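Local coordinates for protein phospho-2-dehydro-3-deoxyheptonate aldolase (Francisella tularensis, PDB 3TQK) that probably catalyses the stereospecific condensation of phosphoenolpyruvate with D-erythrose 4-phosphate to DAHP, the first step of chorismate biosynthesis, at residues His81-Ile86 / Glu339-Arg344; Phe104-Asp109 / Tyr114-Gly119; Phe206-Lys211 / Ala216-Lys221. One frame throughout, in Å; residues are numbered along the deposited sequence.

Contact 1: residues His81-Ile86 / Glu339-Arg344; sequences HKDILI and EAVQVR
Asp83 meets the last turns of the C-terminal helix through two residues, Val341 and Gln342, and its carboxylate provides the one hydrogen bond of the contact. Gln342 NE2 donates to Asp83 OD2 at 2.9 Å, and the N-H...O angle of 171° makes the bond almost straight. The acceptor lies practically in the amide plane of Gln342, whereas the donor reaches OD2 from above the carboxylate plane, 44° out of it. The carboxylate and amide planes are turned against each other by more than half a right angle, and the side chains that carry them cross at about a right angle. Gln342 gets there with an extended chain beyond CG: CG stands beside its own backbone N (chi1 -69°), and the amide is carried out along the flank of the helix. On the way Gln342 CG passes 3.8 Å from Asp83 OD2.

Val341 packs beside this polar link. Val341 CG2 lies 3.5 Å from the backbone Asp83 O, while the other branch, Val341 CG1, comes 3.9 Å from Asp83 OD1; the valine therefore packs against both the main chain and the carboxylate of one residue. Asp83 OD1 has a charged partner of its own, a salt bridge to Arg345, so the carboxylate holds a neutral amide on one oxygen and a guanidinium on the other.

The contact sits where the chain enters strand 84-89 of the barrel. Val341 also touches Val51 of the adjacent strand 51-56, Ile84 packs on Leu334 and Leu337 of helix 327-344, and Ala340 touches Cys284 and Ile287 of helix 276-289.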
loop_
_atom_site.group_PDB
_atom_site.type_symbol
_atom_site.label_atom_id
_atom_site.label_comp_id
_atom_site.label_asym_id
_atom_site.label_seq_id
_atom_site.Cartn_x
_atom_site.Cartn_y
_atom_site.Cartn_z
ATOM N N HIS A 81 29.402 -9.499 19.544
ATOM C CA HIS A 81 29.483 -9.576 18.082
ATOM C C HIS A 81 29.777 -10.987 17.527
ATOM O O HIS A 81 29.523 -11.255 16.349
ATOM C CB HIS A 81 30.519 -8.578 17.553
ATOM C CG HIS A 81 31.928 -9.016 17.768
ATOM N ND1 HIS A 81 32.620 -8.753 18.931
ATOM C CD2 HIS A 81 32.771 -9.723 16.979
ATOM C CE1 HIS A 81 33.833 -9.272 18.845
ATOM N NE2 HIS A 81 33.952 -9.862 17.668
ATOM N N LYS A 82 30.325 -11.866 18.359
ATOM C CA LYS A 82 30.519 -13.259 17.959
ATOM C C LYS A 82 29.187 -14.020 17.886
ATOM O O LYS A 82 29.082 -15.020 17.166
ATOM C CB LYS A 82 31.475 -13.985 18.910
ATOM C CG LYS A 82 32.878 -13.386 18.927
ATOM C CD LYS A 82 33.823 -14.167 19.838
ATOM C CE LYS A 82 34.725 -13.240 20.655
ATOM N NZ LYS A 82 35.590 -14.001 21.625
ATOM N N ASP A 83 28.182 -13.525 18.621
ATOM C CA ASP A 83 26.882 -14.190 18.766
ATOM C C ASP A 83 25.717 -13.468 18.107
ATOM O O ASP A 83 24.730 -14.091 17.746
ATOM C CB ASP A 83 26.578 -14.355 20.254
ATOM C CG ASP A 83 27.616 -15.186 20.957
ATOM O OD1 ASP A 83 28.019 -16.201 20.357
ATOM O OD2 ASP A 83 28.029 -14.843 22.089
ATOM N N ILE A 84 25.852 -12.162 17.931
ATOM C CA ILE A 84 24.734 -11.295 17.582
ATOM C C ILE A 84 25.184 -10.236 16.589
ATOM O O ILE A 84 26.255 -9.666 16.751
ATOM C CB ILE A 84 24.252 -10.581 18.863
ATOM C CG1 ILE A 84 23.243 -11.430 19.615
ATOM C CG2 ILE A 84 23.605 -9.269 18.565
ATOM C CD1 ILE A 84 22.885 -10.789 20.960
ATOM N N LEU A 85 24.371 -9.971 15.569
ATOM C CA LEU A 85 24.578 -8.807 14.709
ATOM C C LEU A 85 23.573 -7.736 15.130
ATOM O O LEU A 85 22.364 -7.928 14.980
ATOM C CB LEU A 85 24.395 -9.155 13.234
ATOM C CG LEU A 85 24.588 -7.998 12.241
ATOM C CD1 LEU A 85 26.014 -7.425 12.303
ATOM C CD2 LEU A 85 24.251 -8.429 10.814
ATOM N N ILE A 86 24.080 -6.631 15.681
ATOM C CA ILE A 86 23.247 -5.534 16.155
ATOM C C ILE A 86 23.076 -4.533 15.038
ATOM O O ILE A 86 24.061 -4.080 14.441
ATOM C CB ILE A 86 23.845 -4.829 17.393
ATOM C CG1 ILE A 86 23.775 -5.755 18.611
ATOM C CG2 ILE A 86 23.078 -3.553 17.698
ATOM C CD1 ILE A 86 24.631 -5.332 19.758
ATOM N N GLU A 339 23.335 -15.933 24.892
ATOM C CA GLU A 339 23.337 -17.250 25.523
ATOM C C GLU A 339 22.610 -18.258 24.642
ATOM O O GLU A 339 23.086 -19.375 24.456
ATOM C CB GLU A 339 22.687 -17.228 26.910
ATOM C CG GLU A 339 23.070 -18.461 27.737
ATOM C CD GLU A 339 22.301 -18.608 29.045
ATOM O OE1 GLU A 339 21.228 -17.979 29.222
ATOM O OE2 GLU A 339 22.779 -19.374 29.908
ATOM N N ALA A 340 21.451 -17.860 24.119
ATOM C CA ALA A 340 20.684 -18.692 23.201
ATOM C C ALA A 340 21.544 -19.200 22.048
ATOM O O ALA A 340 21.474 -20.376 21.701
ATOM C CB ALA A 340 19.491 -17.918 22.653
ATOM N N VAL A 341 22.343 -18.313 21.457
ATOM C CA VAL A 341 23.213 -18.678 20.344
ATOM C C VAL A 341 24.333 -19.612 20.813
ATOM O O VAL A 341 24.631 -20.609 20.147
ATOM C CB VAL A 341 23.810 -17.436 19.648
ATOM C CG1 VAL A 341 24.880 -17.838 18.622
ATOM C CG2 VAL A 341 22.708 -16.631 18.974
ATOM N N GLN A 342 24.937 -19.318 21.959
ATOM C CA GLN A 342 26.013 -20.178 22.468
ATOM C C GLN A 342 25.542 -21.635 22.640
ATOM O O GLN A 342 26.249 -22.570 22.258
ATOM C CB GLN A 342 26.594 -19.620 23.770
ATOM C CG GLN A 342 27.376 -18.323 23.560
ATOM C CD GLN A 342 27.505 -17.484 24.819
ATOM O OE1 GLN A 342 27.372 -17.987 25.924
ATOM N NE2 GLN A 342 27.770 -16.198 24.650
ATOM N N VAL A 343 24.334 -21.813 23.171
ATOM C CA VAL A 343 23.762 -23.141 23.360
ATOM C C VAL A 343 23.359 -23.761 22.024
ATOM O O VAL A 343 23.439 -24.979 21.834
ATOM C CB VAL A 343 22.551 -23.094 24.314
ATOM C CG1 VAL A 343 21.821 -24.435 24.349
ATOM C CG2 VAL A 343 23.002 -22.705 25.720
ATOM N N ARG A 344 22.932 -22.918 21.092
ATOM C CA ARG A 344 22.617 -23.386 19.756
ATOM C C ARG A 344 23.826 -24.098 19.145
ATOM O O ARG A 344 23.669 -25.144 18.525
ATOM C CB ARG A 344 22.180 -22.225 18.862
ATOM C CG ARG A 344 21.782 -22.640 17.482
ATOM C CD ARG A 344 21.601 -21.446 16.591
ATOM N NE ARG A 344 20.204 -21.066 16.432
ATOM C CZ ARG A 344 19.791 -20.037 15.707
ATOM N NH1 ARG A 344 20.666 -19.256 15.084
ATOM N NH2 ARG A 344 18.488 -19.781 15.606
#

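Contact 2: residues Phe104-Asp109 / Tyr114-Gly119; sequences FINDPD and YNINKG
The backbone of Phe104-Asp109, helical in its phi/psi values up to Asn106 but without the regular bonds, folds back on the first turn of helix 116-132, with the CA atoms of Ile105 and Gly119 4.0 Å apart. The loop joins barrel strand 84-89 to this helix, its Phe104 side chain about 11 Å from that of the manganese ligand Cys58. At this approach Gly119 offers no side chain, and the carbonyls of Phe104 and Ile105 pack against its CA. Ile105 O also receives a CA-H...O contact from Ile116, and Asn106 O a similar one from Tyr114. The CG2 branches of Ile105 and Ile116 touch.

Pro108 sets CG and CD against the helix start: CG is 3.6 Å from Gly119 N and CD 3.4 Å from Asn115 O, the acceptor of the Gly119 N-H. Asn115 is the N-cap, its OD1 taking a weak bond from Lys118 N. Asp107 OD1 accepts from Tyr114 N at 3.2 Å, the donor standing 51° out of the carboxylate plane. The Tyr114 ring runs alongside the Asn106 side chain and stacks with His205 of the second subunit.

Lys118, with CG anti to the backbone N (chi1 -173°) and the rest of the chain extended, reaches across to Asp109. Lys118 NZ sits 3.0 Å from both Asp109 OD1 and Asp109 OD2, each oxygen presenting its syn lone pair, in a two-pronged salt bridge.

Two waters complete the join: one donates to Asp107 OD1 and accepts from Asn115 N, the other links Asp109 OD2 to Asn115 ND2. The charge of Asp109 is probably balanced by Lys118, whereas Asp107 spends its oxygens on the N-H groups of Tyr114 and Asn112 and on a water, with the Asp111 carboxylate close by.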
loop_
_atom_site.group_PDB
_atom_site.type_symbol
_atom_site.label_atom_id
_atom_site.label_comp_id
_atom_site.label_asym_id
_atom_site.label_seq_id
_atom_site.Cartn_x
_atom_site.Cartn_y
_atom_site.Cartn_z
ATOM N N PHE A 104 9.018 11.848 11.854
ATOM C CA PHE A 104 10.062 12.865 11.810
ATOM C C PHE A 104 10.272 13.436 10.406
ATOM O O PHE A 104 10.539 14.619 10.252
ATOM C CB PHE A 104 11.379 12.291 12.355
ATOM C CG PHE A 104 12.489 13.305 12.470
ATOM C CD1 PHE A 104 13.532 13.318 11.552
ATOM C CD2 PHE A 104 12.485 14.245 13.484
ATOM C CE1 PHE A 104 14.561 14.244 11.650
ATOM C CE2 PHE A 104 13.507 15.191 13.583
ATOM C CZ PHE A 104 14.549 15.186 12.659
ATOM N N ILE A 105 10.158 12.606 9.386
ATOM C CA ILE A 105 10.256 13.114 8.018
ATOM C C ILE A 105 9.096 14.062 7.691
ATOM O O ILE A 105 9.306 15.129 7.131
ATOM C CB ILE A 105 10.367 11.958 6.985
ATOM C CG1 ILE A 105 11.768 11.340 7.067
ATOM C CG2 ILE A 105 10.099 12.445 5.581
ATOM C CD1 ILE A 105 11.943 10.053 6.230
ATOM N N ASN A 106 7.881 13.675 8.058
ATOM C CA ASN A 106 6.695 14.460 7.710
ATOM C C ASN A 106 6.631 15.779 8.469
ATOM O O ASN A 106 6.171 16.783 7.934
ATOM C CB ASN A 106 5.416 13.649 7.968
ATOM C CG ASN A 106 4.160 14.313 7.391
ATOM O OD1 ASN A 106 3.974 14.338 6.181
ATOM N ND2 ASN A 106 3.297 14.831 8.259
ATOM N N ASP A 107 7.100 15.774 9.713
ATOM C CA ASP A 107 6.950 16.935 10.573
ATOM C C ASP A 107 8.014 16.912 11.676
ATOM O O ASP A 107 7.689 16.656 12.841
ATOM C CB ASP A 107 5.533 16.927 11.140
ATOM C CG ASP A 107 5.208 18.147 11.963
ATOM O OD1 ASP A 107 5.732 19.255 11.702
ATOM O OD2 ASP A 107 4.381 17.988 12.871
ATOM N N PRO A 108 9.295 17.173 11.306
ATOM C CA PRO A 108 10.428 17.065 12.237
ATOM C C PRO A 108 10.327 17.970 13.454
ATOM O O PRO A 108 10.763 17.587 14.535
ATOM C CB PRO A 108 11.630 17.482 11.379
ATOM C CG PRO A 108 11.057 18.285 10.289
ATOM C CD PRO A 108 9.753 17.646 9.985
ATOM N N ASP A 109 9.761 19.161 13.275
ATOM C CA ASP A 109 9.643 20.129 14.364
ATOM C C ASP A 109 8.437 19.885 15.274
ATOM O O ASP A 109 8.201 20.645 16.207
ATOM C CB ASP A 109 9.627 21.550 13.789
ATOM C CG ASP A 109 10.991 21.975 13.261
ATOM O OD1 ASP A 109 12.007 21.416 13.714
ATOM O OD2 ASP A 109 11.060 22.860 12.394
ATOM N N TYR A 114 5.171 20.826 9.009
ATOM C CA TYR A 114 5.305 19.894 7.886
ATOM C C TYR A 114 6.519 20.170 6.999
ATOM O O TYR A 114 6.439 20.118 5.772
ATOM C CB TYR A 114 4.013 19.852 7.055
ATOM C CG TYR A 114 2.810 19.407 7.855
ATOM C CD1 TYR A 114 2.676 18.077 8.251
ATOM C CD2 TYR A 114 1.810 20.307 8.228
ATOM C CE1 TYR A 114 1.575 17.650 8.984
ATOM C CE2 TYR A 114 0.709 19.889 8.964
ATOM C CZ TYR A 114 0.604 18.556 9.335
ATOM O OH TYR A 114 -0.470 18.117 10.067
ATOM N N ASN A 115 7.660 20.417 7.633
ATOM C CA ASN A 115 8.871 20.791 6.919
ATOM C C ASN A 115 9.562 19.528 6.454
ATOM O O ASN A 115 10.556 19.084 7.041
ATOM C CB ASN A 115 9.783 21.617 7.822
ATOM C CG ASN A 115 10.784 22.463 7.042
ATOM O OD1 ASN A 115 11.129 22.155 5.897
ATOM N ND2 ASN A 115 11.250 23.545 7.669
ATOM N N ILE A 116 9.017 18.955 5.387
ATOM C CA ILE A 116 9.471 17.668 4.919
ATOM C C ILE A 116 10.901 17.755 4.417
ATOM O O ILE A 116 11.672 16.845 4.635
ATOM C CB ILE A 116 8.525 17.052 3.857
ATOM C CG1 ILE A 116 7.127 16.855 4.456
ATOM C CG2 ILE A 116 9.068 15.707 3.364
ATOM C CD1 ILE A 116 6.036 16.521 3.450
ATOM N N ASN A 117 11.276 18.859 3.774
ATOM C CA ASN A 117 12.666 18.997 3.300
ATOM C C ASN A 117 13.643 18.916 4.475
ATOM O O ASN A 117 14.640 18.206 4.410
ATOM C CB ASN A 117 12.848 20.290 2.517
ATOM C CG ASN A 117 12.164 20.251 1.173
ATOM O OD1 ASN A 117 12.593 19.534 0.278
ATOM N ND2 ASN A 117 11.098 21.037 1.017
ATOM N N LYS A 118 13.320 19.623 5.559
ATOM C CA LYS A 118 14.131 19.586 6.776
ATOM C C LYS A 118 14.197 18.165 7.338
ATOM O O LYS A 118 15.266 17.669 7.697
ATOM C CB LYS A 118 13.566 20.542 7.825
ATOM C CG LYS A 118 14.434 20.685 9.063
ATOM C CD LYS A 118 13.968 21.856 9.916
ATOM C CE LYS A 118 14.453 21.725 11.337
ATOM N NZ LYS A 118 14.073 22.896 12.166
ATOM N N GLY A 119 13.041 17.513 7.384
ATOM C CA GLY A 119 12.936 16.141 7.833
ATOM C C GLY A 119 13.869 15.232 7.075
ATOM O O GLY A 119 14.630 14.473 7.682
HETATM O O HOH W 1 8.022 20.212 10.614
HETATM O O HOH W 2 9.999 23.776 10.296
#

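Contact 3: residues Phe206-Lys211 / Ala216-Lys221; sequences FLSTTK and AIFATK
Phe206 and Phe218 form a hydrogen-bonded pair in an antiparallel beta hairpin, an addition to the TIM barrel of this DAHP synthase. Phe218 N donates to Phe206 O at 2.8 Å, and Phe206 N returns a bond to Phe218 O. Ser208 and Ala216 make the next hydrogen-bonded pair, bonded in both directions. Between them Leu207 and Ile217 are a non-hydrogen-bonded pair, and Leu207 CD2 touches Ile217 CG1 on the face of the sheet turned from the phenylalanines.

The Phe218 side chain can be followed outward. Phe218 CB packs 3.7 Å from Phe206 CE1. With chi1 at -83°, CG stands beside the backbone N, which swings the ring back across the neighbouring strand so that CG and CD2 lie beneath Ser208 CB. That methylene makes a CH-pi contact: Ser208 CB lies 3.9 Å from the Phe218 ring centroid and 15° off the normal. CE2 continues past Ser208 OG, CE1 has Thr210 CG2 at the ring edge, and CZ ends at Thr209 O, whose carbonyl also accepts from Gln148 NE2.

The Phe206 ring leaves the same face in a different direction. Its CG is set between the backbone N and the carbonyl carbon (chi1 78°), and the ring leans toward the end of the partner strand, where it also touches Val168 and Glu171 of helix 167-173. Residues Ile217 to Thr220 pair antiparallel with a strand of the second subunit, which extends the hairpin into an intersubunit sheet. At the edge of the Phe206 ring, Thr220 CG2 approaches Phe206 CE1 to 3.5 Å.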
loop_
_atom_site.group_PDB
_atom_site.type_symbol
_atom_site.label_atom_id
_atom_site.label_comp_id
_atom_site.label_asym_id
_atom_site.label_seq_id
_atom_site.Cartn_x
_atom_site.Cartn_y
_atom_site.Cartn_z
ATOM N N PHE A 206 8.644 -0.865 -12.873
ATOM C CA PHE A 206 7.683 -0.030 -12.146
ATOM C C PHE A 206 8.081 1.432 -12.142
ATOM O O PHE A 206 9.226 1.763 -12.408
ATOM C CB PHE A 206 7.509 -0.534 -10.714
ATOM C CG PHE A 206 8.626 -0.147 -9.761
ATOM C CD1 PHE A 206 9.879 -0.723 -9.850
ATOM C CD2 PHE A 206 8.392 0.746 -8.735
ATOM C CE1 PHE A 206 10.880 -0.383 -8.953
ATOM C CE2 PHE A 206 9.378 1.073 -7.835
ATOM C CZ PHE A 206 10.625 0.512 -7.950
ATOM N N LEU A 207 7.119 2.295 -11.829
ATOM C CA LEU A 207 7.339 3.717 -11.783
ATOM C C LEU A 207 7.895 4.139 -10.425
ATOM O O LEU A 207 7.353 3.762 -9.370
ATOM C CB LEU A 207 6.041 4.431 -12.092
ATOM C CG LEU A 207 5.462 4.081 -13.465
ATOM C CD1 LEU A 207 4.050 4.646 -13.606
ATOM C CD2 LEU A 207 6.374 4.566 -14.588
ATOM N N SER A 208 8.992 4.895 -10.455
ATOM C CA SER A 208 9.655 5.363 -9.246
ATOM C C SER A 208 10.252 6.719 -9.543
ATOM O O SER A 208 9.844 7.371 -10.502
ATOM C CB SER A 208 10.741 4.385 -8.795
ATOM O OG SER A 208 11.175 4.671 -7.463
ATOM N N THR A 209 11.201 7.152 -8.717
ATOM C CA THR A 209 11.799 8.469 -8.869
ATOM C C THR A 209 13.324 8.387 -8.801
ATOM O O THR A 209 13.877 7.486 -8.163
ATOM C CB THR A 209 11.252 9.497 -7.814
ATOM O OG1 THR A 209 11.606 9.085 -6.484
ATOM C CG2 THR A 209 9.719 9.629 -7.922
ATOM N N THR A 210 13.982 9.326 -9.479
ATOM C CA THR A 210 15.433 9.388 -9.560
ATOM C C THR A 210 16.018 10.290 -8.474
ATOM O O THR A 210 15.306 11.013 -7.784
ATOM C CB THR A 210 15.871 9.988 -10.901
ATOM O OG1 THR A 210 15.459 11.358 -10.940
ATOM C CG2 THR A 210 15.276 9.226 -12.095
ATOM N N LYS A 211 17.336 10.284 -8.350
ATOM C CA LYS A 211 17.994 11.168 -7.386
ATOM C C LYS A 211 17.875 12.624 -7.821
ATOM O O LYS A 211 17.940 13.523 -6.991
ATOM C CB LYS A 211 19.457 10.756 -7.172
ATOM C CG LYS A 211 19.585 9.494 -6.312
ATOM C CD LYS A 211 20.999 8.945 -6.295
ATOM C CE LYS A 211 21.096 7.649 -5.496
ATOM N NZ LYS A 211 20.329 6.502 -6.057
ATOM N N ALA A 216 10.552 8.182 -13.383
ATOM C CA ALA A 216 11.247 7.292 -14.310
ATOM C C ALA A 216 10.682 5.895 -14.215
ATOM O O ALA A 216 10.036 5.557 -13.220
ATOM C CB ALA A 216 12.739 7.246 -13.988
ATOM N N ILE A 217 10.943 5.078 -15.238
ATOM C CA ILE A 217 10.666 3.642 -15.172
ATOM C C ILE A 217 11.913 2.951 -14.608
ATOM O O ILE A 217 13.031 3.227 -15.058
ATOM C CB ILE A 217 10.345 3.066 -16.569
ATOM C CG1 ILE A 217 9.048 3.657 -17.120
ATOM C CG2 ILE A 217 10.260 1.538 -16.540
ATOM C CD1 ILE A 217 8.914 3.505 -18.645
ATOM N N PHE A 218 11.730 2.075 -13.621
ATOM C CA PHE A 218 12.834 1.305 -13.053
ATOM C C PHE A 218 12.670 -0.184 -13.407
ATOM O O PHE A 218 11.626 -0.768 -13.135
ATOM C CB PHE A 218 12.865 1.454 -11.527
ATOM C CG PHE A 218 13.565 2.700 -11.011
ATOM C CD1 PHE A 218 13.736 3.830 -11.788
ATOM C CD2 PHE A 218 14.011 2.734 -9.692
ATOM C CE1 PHE A 218 14.375 4.969 -11.281
ATOM C CE2 PHE A 218 14.638 3.860 -9.169
ATOM C CZ PHE A 218 14.819 4.992 -9.985
ATOM N N ALA A 219 13.686 -0.772 -14.040
ATOM C CA ALA A 219 13.771 -2.210 -14.234
ATOM C C ALA A 219 14.650 -2.788 -13.142
ATOM O O ALA A 219 15.847 -2.492 -13.084
ATOM C CB ALA A 219 14.350 -2.562 -15.630
ATOM N N THR A 220 14.061 -3.614 -12.284
ATOM C CA THR A 220 14.784 -4.188 -11.165
ATOM C C THR A 220 15.279 -5.588 -11.463
ATOM O O THR A 220 14.847 -6.222 -12.426
ATOM C CB THR A 220 13.925 -4.236 -9.891
ATOM O OG1 THR A 220 12.900 -5.226 -10.029
ATOM C CG2 THR A 220 13.313 -2.878 -9.601
ATOM N N LYS A 221 16.178 -6.054 -10.600
ATOM C CA LYS A 221 16.803 -7.375 -10.691
ATOM C C LYS A 221 16.135 -8.417 -9.811
ATOM O O LYS A 221 16.330 -9.618 -10.011
ATOM C CB LYS A 221 18.281 -7.270 -10.284
ATOM C CG LYS A 221 19.207 -6.993 -11.470
ATOM C CD LYS A 221 20.237 -5.888 -11.202
ATOM C CE LYS A 221 21.478 -6.391 -10.485
ATOM N NZ LYS A 221 22.626 -5.433 -10.666
#

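In the fold
From the N terminus, the chain first reaches His81-Ile86, where strand 84-89 begins; contact 1 closes only at Glu339-Arg344, near the C terminus, and so encloses all barrel strands but 51-56. Within that span contacts 2 and 3 follow in series, each closing a short local loop. Contact 2 joins the connection after strand 84-89 to the start of helix 116-132, and contact 3 pairs the strands of the hairpin. Both lie across the chain's centre from contact 1, with centres 38 Å from it. Their own centres are 25 Å apart, and both touch the second subunit, whereas contact 1 ties the start of the second barrel strand to the C-terminal helix within one chain.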